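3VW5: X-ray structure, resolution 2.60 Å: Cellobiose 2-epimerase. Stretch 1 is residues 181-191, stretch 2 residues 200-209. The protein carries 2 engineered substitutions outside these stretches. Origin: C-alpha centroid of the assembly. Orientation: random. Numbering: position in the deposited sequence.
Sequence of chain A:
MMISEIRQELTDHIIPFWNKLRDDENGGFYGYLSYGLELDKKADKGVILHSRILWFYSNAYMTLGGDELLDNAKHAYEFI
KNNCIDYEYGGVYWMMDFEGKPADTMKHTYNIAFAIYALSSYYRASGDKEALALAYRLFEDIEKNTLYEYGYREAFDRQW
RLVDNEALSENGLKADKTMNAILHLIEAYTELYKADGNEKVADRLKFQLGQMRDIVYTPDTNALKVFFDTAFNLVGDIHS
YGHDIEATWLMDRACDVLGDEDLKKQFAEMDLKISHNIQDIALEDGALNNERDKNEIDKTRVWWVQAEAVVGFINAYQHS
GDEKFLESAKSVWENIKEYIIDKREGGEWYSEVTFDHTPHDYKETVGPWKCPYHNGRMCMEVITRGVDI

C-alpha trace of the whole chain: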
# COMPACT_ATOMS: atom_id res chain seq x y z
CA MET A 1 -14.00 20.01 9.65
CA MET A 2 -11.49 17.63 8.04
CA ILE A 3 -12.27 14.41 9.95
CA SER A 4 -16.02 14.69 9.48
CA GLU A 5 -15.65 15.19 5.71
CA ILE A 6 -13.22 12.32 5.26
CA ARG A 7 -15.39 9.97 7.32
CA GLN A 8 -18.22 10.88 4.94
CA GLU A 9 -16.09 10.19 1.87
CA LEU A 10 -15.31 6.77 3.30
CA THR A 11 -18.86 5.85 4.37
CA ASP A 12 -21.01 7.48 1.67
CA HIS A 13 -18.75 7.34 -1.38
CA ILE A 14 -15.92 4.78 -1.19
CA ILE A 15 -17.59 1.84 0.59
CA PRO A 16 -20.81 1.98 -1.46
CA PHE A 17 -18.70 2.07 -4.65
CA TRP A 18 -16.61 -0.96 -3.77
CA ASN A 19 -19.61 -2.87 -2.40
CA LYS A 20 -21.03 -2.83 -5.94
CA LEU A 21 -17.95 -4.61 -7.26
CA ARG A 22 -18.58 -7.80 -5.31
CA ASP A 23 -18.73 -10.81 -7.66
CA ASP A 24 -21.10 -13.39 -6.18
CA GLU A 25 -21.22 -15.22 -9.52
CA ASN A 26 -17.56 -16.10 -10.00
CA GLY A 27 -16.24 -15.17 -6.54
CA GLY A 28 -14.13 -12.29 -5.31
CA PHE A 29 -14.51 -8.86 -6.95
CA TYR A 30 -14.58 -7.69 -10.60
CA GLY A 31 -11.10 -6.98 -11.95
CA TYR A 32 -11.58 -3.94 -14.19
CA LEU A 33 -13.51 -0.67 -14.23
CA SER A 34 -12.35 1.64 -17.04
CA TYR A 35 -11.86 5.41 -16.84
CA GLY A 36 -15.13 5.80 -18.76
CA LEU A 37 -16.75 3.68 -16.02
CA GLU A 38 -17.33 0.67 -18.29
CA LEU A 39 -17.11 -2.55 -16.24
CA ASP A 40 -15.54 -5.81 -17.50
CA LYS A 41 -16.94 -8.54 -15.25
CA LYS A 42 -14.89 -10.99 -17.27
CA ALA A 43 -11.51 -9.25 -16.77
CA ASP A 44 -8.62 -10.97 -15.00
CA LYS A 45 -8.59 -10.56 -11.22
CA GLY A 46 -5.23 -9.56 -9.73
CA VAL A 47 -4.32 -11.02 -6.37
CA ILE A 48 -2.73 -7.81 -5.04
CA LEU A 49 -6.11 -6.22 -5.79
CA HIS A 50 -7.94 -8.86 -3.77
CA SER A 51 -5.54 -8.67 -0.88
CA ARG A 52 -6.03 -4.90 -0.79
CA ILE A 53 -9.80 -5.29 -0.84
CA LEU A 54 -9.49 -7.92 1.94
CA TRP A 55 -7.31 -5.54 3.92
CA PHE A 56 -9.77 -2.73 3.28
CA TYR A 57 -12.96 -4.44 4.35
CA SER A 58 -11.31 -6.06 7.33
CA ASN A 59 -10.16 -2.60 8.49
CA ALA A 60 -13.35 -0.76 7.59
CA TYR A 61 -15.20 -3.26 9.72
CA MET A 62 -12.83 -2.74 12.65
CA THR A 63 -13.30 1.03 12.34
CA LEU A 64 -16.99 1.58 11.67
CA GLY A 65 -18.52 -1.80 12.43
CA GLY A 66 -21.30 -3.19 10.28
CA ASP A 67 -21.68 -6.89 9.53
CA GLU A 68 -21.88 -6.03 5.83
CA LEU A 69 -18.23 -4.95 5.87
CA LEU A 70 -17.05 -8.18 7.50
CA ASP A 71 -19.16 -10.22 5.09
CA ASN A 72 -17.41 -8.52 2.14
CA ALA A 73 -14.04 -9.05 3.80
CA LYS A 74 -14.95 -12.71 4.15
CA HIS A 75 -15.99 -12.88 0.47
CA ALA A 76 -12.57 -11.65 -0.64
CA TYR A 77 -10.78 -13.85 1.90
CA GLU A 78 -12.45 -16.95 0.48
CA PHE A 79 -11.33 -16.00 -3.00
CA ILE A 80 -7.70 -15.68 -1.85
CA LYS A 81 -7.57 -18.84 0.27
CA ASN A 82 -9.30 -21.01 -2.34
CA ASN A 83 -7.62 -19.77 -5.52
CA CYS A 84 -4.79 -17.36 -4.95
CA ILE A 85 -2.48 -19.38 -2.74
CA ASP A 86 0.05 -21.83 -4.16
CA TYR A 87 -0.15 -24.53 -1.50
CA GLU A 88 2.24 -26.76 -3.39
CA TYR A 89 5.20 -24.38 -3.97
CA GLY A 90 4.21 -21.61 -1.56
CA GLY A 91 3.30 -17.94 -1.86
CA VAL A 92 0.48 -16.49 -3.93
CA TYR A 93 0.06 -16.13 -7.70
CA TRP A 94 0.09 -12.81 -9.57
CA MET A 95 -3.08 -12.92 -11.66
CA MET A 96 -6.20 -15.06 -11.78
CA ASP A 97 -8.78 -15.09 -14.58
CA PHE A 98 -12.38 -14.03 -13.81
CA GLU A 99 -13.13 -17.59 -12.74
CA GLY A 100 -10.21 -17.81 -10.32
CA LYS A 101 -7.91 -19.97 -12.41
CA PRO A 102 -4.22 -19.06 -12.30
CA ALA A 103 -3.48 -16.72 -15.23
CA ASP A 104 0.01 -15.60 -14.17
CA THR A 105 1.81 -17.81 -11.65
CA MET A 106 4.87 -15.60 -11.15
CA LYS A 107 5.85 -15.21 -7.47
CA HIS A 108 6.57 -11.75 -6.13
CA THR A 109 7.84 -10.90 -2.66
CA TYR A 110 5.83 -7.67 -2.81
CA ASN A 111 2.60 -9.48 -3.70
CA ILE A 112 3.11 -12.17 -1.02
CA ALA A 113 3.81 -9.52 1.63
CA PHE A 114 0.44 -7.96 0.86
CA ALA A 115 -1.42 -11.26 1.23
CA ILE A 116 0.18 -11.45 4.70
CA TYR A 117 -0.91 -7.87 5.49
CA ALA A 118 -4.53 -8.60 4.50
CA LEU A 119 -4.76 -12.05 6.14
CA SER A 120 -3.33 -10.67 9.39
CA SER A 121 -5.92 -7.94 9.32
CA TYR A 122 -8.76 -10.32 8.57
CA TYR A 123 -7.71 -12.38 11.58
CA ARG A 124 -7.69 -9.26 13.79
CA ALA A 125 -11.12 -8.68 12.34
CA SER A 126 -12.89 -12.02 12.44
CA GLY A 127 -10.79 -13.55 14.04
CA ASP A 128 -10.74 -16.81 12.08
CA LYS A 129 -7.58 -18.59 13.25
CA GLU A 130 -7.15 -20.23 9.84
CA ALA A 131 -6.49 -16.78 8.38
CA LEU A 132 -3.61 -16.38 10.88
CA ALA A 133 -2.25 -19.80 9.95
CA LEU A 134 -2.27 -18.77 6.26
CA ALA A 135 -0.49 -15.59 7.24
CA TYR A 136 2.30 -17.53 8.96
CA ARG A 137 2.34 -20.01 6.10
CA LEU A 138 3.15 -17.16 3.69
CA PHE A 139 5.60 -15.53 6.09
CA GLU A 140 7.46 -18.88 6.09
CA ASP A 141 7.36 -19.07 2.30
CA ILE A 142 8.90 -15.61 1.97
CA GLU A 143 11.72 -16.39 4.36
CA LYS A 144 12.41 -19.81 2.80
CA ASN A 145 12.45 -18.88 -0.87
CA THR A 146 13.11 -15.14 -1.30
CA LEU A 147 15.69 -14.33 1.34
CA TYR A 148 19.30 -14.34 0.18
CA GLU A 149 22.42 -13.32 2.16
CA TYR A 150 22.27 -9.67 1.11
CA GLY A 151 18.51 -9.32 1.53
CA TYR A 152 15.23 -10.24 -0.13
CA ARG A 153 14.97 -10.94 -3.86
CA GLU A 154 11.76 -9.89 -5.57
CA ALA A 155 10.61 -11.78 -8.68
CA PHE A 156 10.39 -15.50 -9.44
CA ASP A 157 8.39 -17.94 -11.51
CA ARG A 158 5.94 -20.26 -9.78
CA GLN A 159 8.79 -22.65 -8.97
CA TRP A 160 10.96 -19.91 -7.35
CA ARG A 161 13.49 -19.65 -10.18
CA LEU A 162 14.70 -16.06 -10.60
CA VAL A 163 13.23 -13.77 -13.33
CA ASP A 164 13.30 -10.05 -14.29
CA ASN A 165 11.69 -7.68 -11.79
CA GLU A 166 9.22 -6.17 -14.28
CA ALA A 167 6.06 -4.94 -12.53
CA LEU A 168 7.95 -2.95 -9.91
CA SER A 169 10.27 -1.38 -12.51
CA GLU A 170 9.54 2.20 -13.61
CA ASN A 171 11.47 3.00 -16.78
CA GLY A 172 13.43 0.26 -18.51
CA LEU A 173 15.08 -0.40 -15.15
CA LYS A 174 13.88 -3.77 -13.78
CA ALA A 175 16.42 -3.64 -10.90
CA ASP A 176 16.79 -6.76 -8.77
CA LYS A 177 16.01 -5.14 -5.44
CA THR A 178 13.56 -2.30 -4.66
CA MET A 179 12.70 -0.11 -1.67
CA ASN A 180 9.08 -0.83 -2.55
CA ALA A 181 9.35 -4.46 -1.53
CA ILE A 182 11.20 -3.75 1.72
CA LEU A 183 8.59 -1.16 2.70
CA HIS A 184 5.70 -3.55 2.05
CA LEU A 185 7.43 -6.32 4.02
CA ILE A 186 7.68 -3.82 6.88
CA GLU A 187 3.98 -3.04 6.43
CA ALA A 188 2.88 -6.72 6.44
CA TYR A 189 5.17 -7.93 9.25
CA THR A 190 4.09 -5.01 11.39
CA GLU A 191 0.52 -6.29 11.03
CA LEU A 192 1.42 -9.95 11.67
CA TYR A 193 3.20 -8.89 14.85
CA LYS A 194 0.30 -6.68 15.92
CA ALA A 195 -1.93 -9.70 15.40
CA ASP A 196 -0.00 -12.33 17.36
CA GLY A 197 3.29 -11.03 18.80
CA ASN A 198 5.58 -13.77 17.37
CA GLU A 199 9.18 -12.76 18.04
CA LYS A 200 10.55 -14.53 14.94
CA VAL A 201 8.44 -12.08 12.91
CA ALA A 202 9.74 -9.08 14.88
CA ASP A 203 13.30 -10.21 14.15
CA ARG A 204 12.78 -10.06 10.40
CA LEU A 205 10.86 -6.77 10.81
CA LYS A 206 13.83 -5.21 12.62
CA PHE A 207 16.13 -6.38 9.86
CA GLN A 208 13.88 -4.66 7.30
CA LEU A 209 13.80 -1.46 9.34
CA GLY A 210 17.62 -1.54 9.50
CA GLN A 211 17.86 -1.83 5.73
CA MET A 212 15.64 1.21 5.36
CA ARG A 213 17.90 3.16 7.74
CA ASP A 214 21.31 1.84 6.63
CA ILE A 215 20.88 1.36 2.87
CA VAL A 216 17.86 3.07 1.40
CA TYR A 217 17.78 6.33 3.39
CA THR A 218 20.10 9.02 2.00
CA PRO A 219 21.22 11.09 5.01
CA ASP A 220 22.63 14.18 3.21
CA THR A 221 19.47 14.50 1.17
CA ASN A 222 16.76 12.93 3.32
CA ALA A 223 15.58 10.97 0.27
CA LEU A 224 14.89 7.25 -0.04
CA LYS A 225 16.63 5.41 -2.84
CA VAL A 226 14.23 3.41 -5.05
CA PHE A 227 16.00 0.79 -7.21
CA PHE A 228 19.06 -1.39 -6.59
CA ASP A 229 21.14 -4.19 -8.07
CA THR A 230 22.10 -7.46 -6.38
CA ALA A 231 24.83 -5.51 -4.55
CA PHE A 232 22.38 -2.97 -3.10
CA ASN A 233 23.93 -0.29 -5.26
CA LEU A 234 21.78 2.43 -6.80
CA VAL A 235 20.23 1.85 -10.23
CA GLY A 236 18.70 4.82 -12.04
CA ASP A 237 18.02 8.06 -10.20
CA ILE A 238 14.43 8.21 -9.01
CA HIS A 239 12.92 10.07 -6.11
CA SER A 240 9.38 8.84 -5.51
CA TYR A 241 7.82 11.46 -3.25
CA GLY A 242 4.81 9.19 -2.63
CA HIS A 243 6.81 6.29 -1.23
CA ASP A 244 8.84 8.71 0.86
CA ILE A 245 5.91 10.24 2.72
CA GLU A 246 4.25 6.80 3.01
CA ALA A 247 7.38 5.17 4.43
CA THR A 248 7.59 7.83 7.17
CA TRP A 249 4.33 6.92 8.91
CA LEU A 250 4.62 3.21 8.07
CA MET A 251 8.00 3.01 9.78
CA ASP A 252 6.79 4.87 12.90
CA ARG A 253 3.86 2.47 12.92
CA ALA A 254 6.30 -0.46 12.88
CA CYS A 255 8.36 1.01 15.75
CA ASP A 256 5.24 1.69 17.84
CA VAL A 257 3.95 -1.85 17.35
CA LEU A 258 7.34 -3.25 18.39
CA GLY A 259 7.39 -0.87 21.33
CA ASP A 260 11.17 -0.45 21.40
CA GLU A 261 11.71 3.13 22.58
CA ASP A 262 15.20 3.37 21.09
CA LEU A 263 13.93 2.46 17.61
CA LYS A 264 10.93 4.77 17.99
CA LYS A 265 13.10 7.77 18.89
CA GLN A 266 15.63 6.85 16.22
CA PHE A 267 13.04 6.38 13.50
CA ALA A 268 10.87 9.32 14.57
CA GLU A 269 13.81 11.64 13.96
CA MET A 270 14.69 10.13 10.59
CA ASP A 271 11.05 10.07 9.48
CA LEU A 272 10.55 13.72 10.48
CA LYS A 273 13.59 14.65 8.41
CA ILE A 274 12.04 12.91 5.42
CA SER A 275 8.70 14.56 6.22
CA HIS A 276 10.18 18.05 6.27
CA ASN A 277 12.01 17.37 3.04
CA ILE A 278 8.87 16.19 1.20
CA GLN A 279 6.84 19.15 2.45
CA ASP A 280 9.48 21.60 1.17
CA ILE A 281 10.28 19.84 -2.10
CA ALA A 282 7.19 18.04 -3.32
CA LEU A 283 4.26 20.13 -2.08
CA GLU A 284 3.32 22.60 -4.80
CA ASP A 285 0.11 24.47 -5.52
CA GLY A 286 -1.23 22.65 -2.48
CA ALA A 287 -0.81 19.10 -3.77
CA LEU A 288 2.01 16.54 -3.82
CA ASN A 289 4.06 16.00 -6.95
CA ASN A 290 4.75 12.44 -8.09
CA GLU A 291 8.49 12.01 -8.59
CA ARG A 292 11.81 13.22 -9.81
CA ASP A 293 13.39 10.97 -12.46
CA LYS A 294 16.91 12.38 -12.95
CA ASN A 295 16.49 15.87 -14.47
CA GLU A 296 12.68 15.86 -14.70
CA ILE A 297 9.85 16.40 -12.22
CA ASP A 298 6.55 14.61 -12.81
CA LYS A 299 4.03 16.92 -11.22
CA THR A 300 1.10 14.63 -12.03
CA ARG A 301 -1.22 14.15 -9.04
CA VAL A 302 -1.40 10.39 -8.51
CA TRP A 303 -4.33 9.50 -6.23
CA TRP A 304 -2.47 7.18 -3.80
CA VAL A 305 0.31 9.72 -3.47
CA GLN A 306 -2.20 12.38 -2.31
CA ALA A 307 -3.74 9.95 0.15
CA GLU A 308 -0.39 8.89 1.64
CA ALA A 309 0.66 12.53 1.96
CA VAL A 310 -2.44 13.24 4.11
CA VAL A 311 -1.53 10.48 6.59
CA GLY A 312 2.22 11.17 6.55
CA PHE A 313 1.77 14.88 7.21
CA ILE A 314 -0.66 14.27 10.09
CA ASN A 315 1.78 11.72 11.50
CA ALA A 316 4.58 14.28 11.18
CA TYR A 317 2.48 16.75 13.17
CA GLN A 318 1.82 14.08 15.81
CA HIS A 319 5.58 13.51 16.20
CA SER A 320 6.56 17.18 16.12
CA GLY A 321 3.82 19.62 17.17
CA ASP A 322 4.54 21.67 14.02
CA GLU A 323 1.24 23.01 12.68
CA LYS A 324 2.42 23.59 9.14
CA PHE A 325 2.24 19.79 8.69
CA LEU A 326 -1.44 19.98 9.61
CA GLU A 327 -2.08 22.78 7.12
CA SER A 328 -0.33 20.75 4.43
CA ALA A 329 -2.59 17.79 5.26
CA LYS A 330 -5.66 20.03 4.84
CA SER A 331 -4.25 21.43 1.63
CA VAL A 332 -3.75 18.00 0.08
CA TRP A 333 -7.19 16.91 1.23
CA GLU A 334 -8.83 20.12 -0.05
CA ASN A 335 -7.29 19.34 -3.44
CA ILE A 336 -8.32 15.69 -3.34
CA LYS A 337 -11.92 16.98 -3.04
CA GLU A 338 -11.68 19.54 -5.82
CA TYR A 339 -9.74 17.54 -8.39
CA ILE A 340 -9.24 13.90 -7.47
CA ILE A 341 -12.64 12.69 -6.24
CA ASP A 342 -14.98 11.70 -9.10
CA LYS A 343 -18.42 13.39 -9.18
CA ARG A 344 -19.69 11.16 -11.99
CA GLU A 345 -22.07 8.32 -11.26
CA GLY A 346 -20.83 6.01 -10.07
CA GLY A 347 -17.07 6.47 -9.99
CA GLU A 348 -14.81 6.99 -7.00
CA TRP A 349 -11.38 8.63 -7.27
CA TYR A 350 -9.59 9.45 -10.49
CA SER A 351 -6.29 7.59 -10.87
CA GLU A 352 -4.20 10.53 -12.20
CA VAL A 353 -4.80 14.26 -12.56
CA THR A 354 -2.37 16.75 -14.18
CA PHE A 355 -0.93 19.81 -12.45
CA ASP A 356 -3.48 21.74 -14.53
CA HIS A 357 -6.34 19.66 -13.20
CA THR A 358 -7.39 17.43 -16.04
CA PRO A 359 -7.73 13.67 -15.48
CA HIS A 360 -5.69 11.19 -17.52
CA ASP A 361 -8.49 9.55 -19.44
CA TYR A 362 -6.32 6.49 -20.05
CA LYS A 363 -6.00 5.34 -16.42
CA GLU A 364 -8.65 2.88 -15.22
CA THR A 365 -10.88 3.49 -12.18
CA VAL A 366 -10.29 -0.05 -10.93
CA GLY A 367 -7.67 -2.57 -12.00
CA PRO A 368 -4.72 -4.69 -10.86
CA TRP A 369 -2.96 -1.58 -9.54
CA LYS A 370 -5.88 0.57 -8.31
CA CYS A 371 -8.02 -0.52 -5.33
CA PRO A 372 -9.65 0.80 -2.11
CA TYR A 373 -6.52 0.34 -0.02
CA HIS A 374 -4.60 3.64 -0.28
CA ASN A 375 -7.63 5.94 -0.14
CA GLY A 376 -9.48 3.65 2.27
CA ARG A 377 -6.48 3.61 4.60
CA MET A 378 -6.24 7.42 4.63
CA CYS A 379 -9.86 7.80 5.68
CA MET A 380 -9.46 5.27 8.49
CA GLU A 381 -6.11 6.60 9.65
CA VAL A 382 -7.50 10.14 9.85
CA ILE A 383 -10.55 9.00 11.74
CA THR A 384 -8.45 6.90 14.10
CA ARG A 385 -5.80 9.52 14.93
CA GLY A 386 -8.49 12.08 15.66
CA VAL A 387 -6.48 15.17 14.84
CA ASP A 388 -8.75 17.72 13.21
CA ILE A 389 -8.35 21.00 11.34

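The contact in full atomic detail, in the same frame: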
# COMPACT_ATOMS: atom_id res chain seq x y z
N ALA A 181 9.54 -3.17 -2.16
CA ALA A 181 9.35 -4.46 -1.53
C ALA A 181 9.70 -4.43 -0.04
O ALA A 181 8.98 -5.00 0.78
CB ALA A 181 10.17 -5.52 -2.23
N ILE A 182 10.79 -3.77 0.32
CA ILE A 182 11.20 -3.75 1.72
C ILE A 182 10.09 -3.09 2.54
O ILE A 182 9.62 -3.64 3.55
CB ILE A 182 12.57 -3.05 1.92
CG1 ILE A 182 13.68 -3.81 1.18
CG2 ILE A 182 12.93 -2.96 3.39
CD1 ILE A 182 15.03 -3.13 1.24
N LEU A 183 9.64 -1.94 2.07
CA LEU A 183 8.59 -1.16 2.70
C LEU A 183 7.30 -1.98 2.91
O LEU A 183 6.67 -1.91 3.98
CB LEU A 183 8.29 0.07 1.84
CG LEU A 183 7.53 1.24 2.46
CD1 LEU A 183 6.04 1.09 2.28
CD2 LEU A 183 7.88 1.37 3.93
N HIS A 184 6.91 -2.75 1.91
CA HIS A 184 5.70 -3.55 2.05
C HIS A 184 5.88 -4.84 2.87
O HIS A 184 4.92 -5.37 3.42
CB HIS A 184 4.99 -3.74 0.71
CG HIS A 184 4.36 -2.47 0.22
ND1 HIS A 184 3.25 -1.91 0.82
CD2 HIS A 184 4.73 -1.60 -0.75
CE1 HIS A 184 2.94 -0.78 0.21
NE2 HIS A 184 3.83 -0.57 -0.75
N LEU A 185 7.12 -5.32 2.99
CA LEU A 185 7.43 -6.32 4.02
C LEU A 185 7.30 -5.69 5.41
O LEU A 185 6.67 -6.26 6.30
CB LEU A 185 8.80 -6.95 3.82
CG LEU A 185 8.94 -7.92 2.63
CD1 LEU A 185 10.40 -8.28 2.42
CD2 LEU A 185 8.10 -9.19 2.80
N ILE A 186 7.87 -4.51 5.60
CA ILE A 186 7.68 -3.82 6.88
C ILE A 186 6.18 -3.74 7.21
O ILE A 186 5.75 -4.11 8.29
CB ILE A 186 8.34 -2.43 6.87
CG1 ILE A 186 9.86 -2.56 6.97
CG2 ILE A 186 7.80 -1.56 7.98
CD1 ILE A 186 10.64 -1.38 6.42
N GLU A 187 5.40 -3.28 6.25
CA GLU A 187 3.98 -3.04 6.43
C GLU A 187 3.24 -4.32 6.86
O GLU A 187 2.47 -4.30 7.82
CB GLU A 187 3.41 -2.52 5.12
CG GLU A 187 1.96 -2.10 5.12
CD GLU A 187 1.50 -1.81 3.70
OE1 GLU A 187 1.02 -0.68 3.43
OE2 GLU A 187 1.65 -2.71 2.85
N ALA A 188 3.49 -5.41 6.14
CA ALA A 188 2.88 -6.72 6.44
C ALA A 188 3.32 -7.29 7.79
O ALA A 188 2.49 -7.70 8.59
CB ALA A 188 3.16 -7.74 5.31
N TYR A 189 4.63 -7.33 8.02
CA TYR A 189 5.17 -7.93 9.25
C TYR A 189 4.74 -7.15 10.47
O TYR A 189 4.49 -7.74 11.53
CB TYR A 189 6.70 -8.04 9.20
CG TYR A 189 7.19 -9.12 8.27
CD1 TYR A 189 8.50 -9.58 8.35
CD2 TYR A 189 6.34 -9.69 7.33
CE1 TYR A 189 8.96 -10.58 7.50
CE2 TYR A 189 6.78 -10.69 6.47
CZ TYR A 189 8.10 -11.13 6.55
OH TYR A 189 8.55 -12.12 5.70
N THR A 190 4.66 -5.83 10.34
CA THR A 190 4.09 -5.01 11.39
C THR A 190 2.71 -5.54 11.77
O THR A 190 2.39 -5.64 12.95
CB THR A 190 3.96 -3.53 10.97
OG1 THR A 190 5.25 -3.01 10.67
CG2 THR A 190 3.33 -2.71 12.09
N GLU A 191 1.90 -5.89 10.78
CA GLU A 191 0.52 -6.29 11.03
C GLU A 191 0.46 -7.70 11.62
O GLU A 191 -0.38 -7.97 12.46
CB GLU A 191 -0.34 -6.17 9.75
CG GLU A 191 -1.85 -6.35 9.94
CD GLU A 191 -2.51 -5.20 10.69
OE1 GLU A 191 -3.76 -5.22 10.87
OE2 GLU A 191 -1.79 -4.25 11.11
N LYS A 200 9.82 -14.21 16.17
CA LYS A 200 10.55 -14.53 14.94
C LYS A 200 10.19 -13.49 13.87
O LYS A 200 11.05 -13.06 13.11
CB LYS A 200 10.21 -15.94 14.45
CG LYS A 200 11.38 -16.92 14.42
CD LYS A 200 11.43 -17.75 15.69
CE LYS A 200 11.99 -19.15 15.41
NZ LYS A 200 11.13 -20.23 16.05
N VAL A 201 8.91 -13.11 13.83
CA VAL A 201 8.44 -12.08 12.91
C VAL A 201 9.06 -10.71 13.23
O VAL A 201 9.54 -10.00 12.35
CB VAL A 201 6.87 -12.01 12.87
CG1 VAL A 201 6.36 -10.91 11.94
CG2 VAL A 201 6.30 -13.34 12.45
N ALA A 202 9.09 -10.33 14.51
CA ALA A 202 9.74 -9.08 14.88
C ALA A 202 11.22 -9.05 14.49
O ALA A 202 11.74 -8.01 14.10
CB ALA A 202 9.56 -8.76 16.35
N ASP A 203 11.91 -10.18 14.59
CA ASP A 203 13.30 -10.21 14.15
C ASP A 203 13.46 -9.78 12.70
O ASP A 203 14.25 -8.90 12.40
CB ASP A 203 13.95 -11.57 14.39
CG ASP A 203 14.34 -11.78 15.84
OD1 ASP A 203 14.60 -10.76 16.53
OD2 ASP A 203 14.37 -12.96 16.29
N ARG A 204 12.69 -10.40 11.81
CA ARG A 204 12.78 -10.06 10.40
C ARG A 204 12.39 -8.59 10.18
O ARG A 204 13.08 -7.85 9.45
CB ARG A 204 11.91 -10.99 9.56
CG ARG A 204 12.13 -12.46 9.85
CD ARG A 204 13.59 -12.82 9.78
NE ARG A 204 14.16 -12.50 8.47
CZ ARG A 204 15.30 -11.82 8.30
NH1 ARG A 204 15.98 -11.39 9.35
NH2 ARG A 204 15.74 -11.58 7.07
N LEU A 205 11.30 -8.16 10.83
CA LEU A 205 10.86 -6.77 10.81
C LEU A 205 12.01 -5.82 11.15
O LEU A 205 12.18 -4.79 10.47
CB LEU A 205 9.74 -6.54 11.83
CG LEU A 205 8.55 -5.61 11.51
CD1 LEU A 205 8.04 -4.95 12.77
CD2 LEU A 205 8.82 -4.53 10.45
N LYS A 206 12.77 -6.12 12.20
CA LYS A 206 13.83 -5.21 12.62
C LYS A 206 14.94 -5.19 11.56
O LYS A 206 15.56 -4.14 11.30
CB LYS A 206 14.36 -5.56 14.01
CG LYS A 206 13.46 -5.13 15.16
CD LYS A 206 13.82 -5.85 16.46
CE LYS A 206 12.91 -5.42 17.63
NZ LYS A 206 13.62 -5.35 18.97
N PHE A 207 15.17 -6.33 10.93
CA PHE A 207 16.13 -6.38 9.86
C PHE A 207 15.69 -5.49 8.67
O PHE A 207 16.50 -4.77 8.07
CB PHE A 207 16.37 -7.81 9.42
CG PHE A 207 17.01 -7.94 8.07
CD1 PHE A 207 16.24 -8.17 6.95
CD2 PHE A 207 18.39 -7.83 7.93
CE1 PHE A 207 16.83 -8.29 5.69
CE2 PHE A 207 18.98 -7.95 6.69
CZ PHE A 207 18.19 -8.18 5.56
N GLN A 208 14.40 -5.51 8.36
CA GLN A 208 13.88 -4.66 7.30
C GLN A 208 13.99 -3.18 7.64
O GLN A 208 14.39 -2.37 6.80
CB GLN A 208 12.43 -5.04 6.96
CG GLN A 208 12.31 -6.41 6.32
CD GLN A 208 11.04 -7.13 6.72
OE1 GLN A 208 10.11 -6.55 7.30
NE2 GLN A 208 10.99 -8.43 6.42
N LEU A 209 13.62 -2.82 8.87
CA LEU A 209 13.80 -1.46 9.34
C LEU A 209 15.26 -1.02 9.17
O LEU A 209 15.53 0.05 8.63
CB LEU A 209 13.37 -1.34 10.80
CG LEU A 209 11.94 -0.89 11.12
CD1 LEU A 209 11.12 -0.65 9.88
CD2 LEU A 209 11.25 -1.89 12.01

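Residues 181-191 and 200-209 are both helical, and the two helices pack against each other in a roughly antiparallel arrangement, with 149° between their N-to-C directions and a closest axial approach of 9.3 Å. The register is marked by two close CA pairs: the CA atoms of Ile-186 and Leu-205 lie 5.9 Å apart, and those of Ile-182 and Gln-208 lie 6.3 Å apart. Together the stretches bury 456 Å² of surface, and no hydrogen bond crosses between them, so the contact rests on the fit of side chains.

That fit is clearest in two reciprocal knob-into-hole arrangements. Tyr-189, whose CA-to-CB bond points toward the second helix, sits among Val-201, Arg-204, Leu-205 and Gln-208. The CA-to-CB bond of Gln-208 in turn points toward the first helix, and its side chain occupies the space bounded by Ile-182, Leu-185, Ile-186 and Tyr-189. Each knob thus forms part of the wall of the other's hole, and these two residues lose more surface to the opposing stretch than any others, 98 and 102 Å² respectively.

Apolar contacts fill the space around the knobs. Tyr-189 CB lies 3.8 Å from Leu-205 CG and 4.0 Å from Val-201 CG1, so the base of the tyrosine side chain is packed against aliphatic carbon. Further along, Ile-186 meets two leucines one helical turn apart: its CG2 is 4.0 Å from Leu-205 CD2, and its CD1 is 3.6 Å from Leu-209 CD1. The CA-to-CB bond of Leu-205 is directed sideways and that of Leu-209 away, yet the ends of both side chains come nearer to the first helix, which brings their methyl groups into reach of Ile-186. Leu-205 CD2 also approaches Thr-190 OG1, at 3.9 Å.

The tyrosine ring has more varied surroundings. Arg-204 CB approaches its edge, near the ring plane, with Tyr-189 CE1 and Arg-204 CB 3.6 Å apart. Although the CA-to-CB bond of Arg-204 points toward the first helix, the end of its side chain leads away, and it is the base of the arginine that packs here. Gln-208 NE2 comes within 3.1 Å of Tyr-189 CE1, at an oblique position relative to the ring.

No polar group bridges the helices by a hydrogen bond, though several find partners elsewhere. Gln-208 OE1 is 3.5 Å from Ile-186 N, but the angle is too poor for a hydrogen bond, and that amide already donates to Ile-182 O at 2.8 Å within its own helix. Gln-208 NE2 and Tyr-189 OH are hydrogen-bonded elsewhere in the structure. Thr-190 OG1 donates to Ile-186 O over 2.7 Å, turning its hydroxyl back onto the backbone one turn earlier. On the side of the first helix directed away from the contact, His-184 ND1 donates to Glu-187 OE2 at 2.7 Å with a nearly linear angle of 167°, a bond that takes no part in the packing.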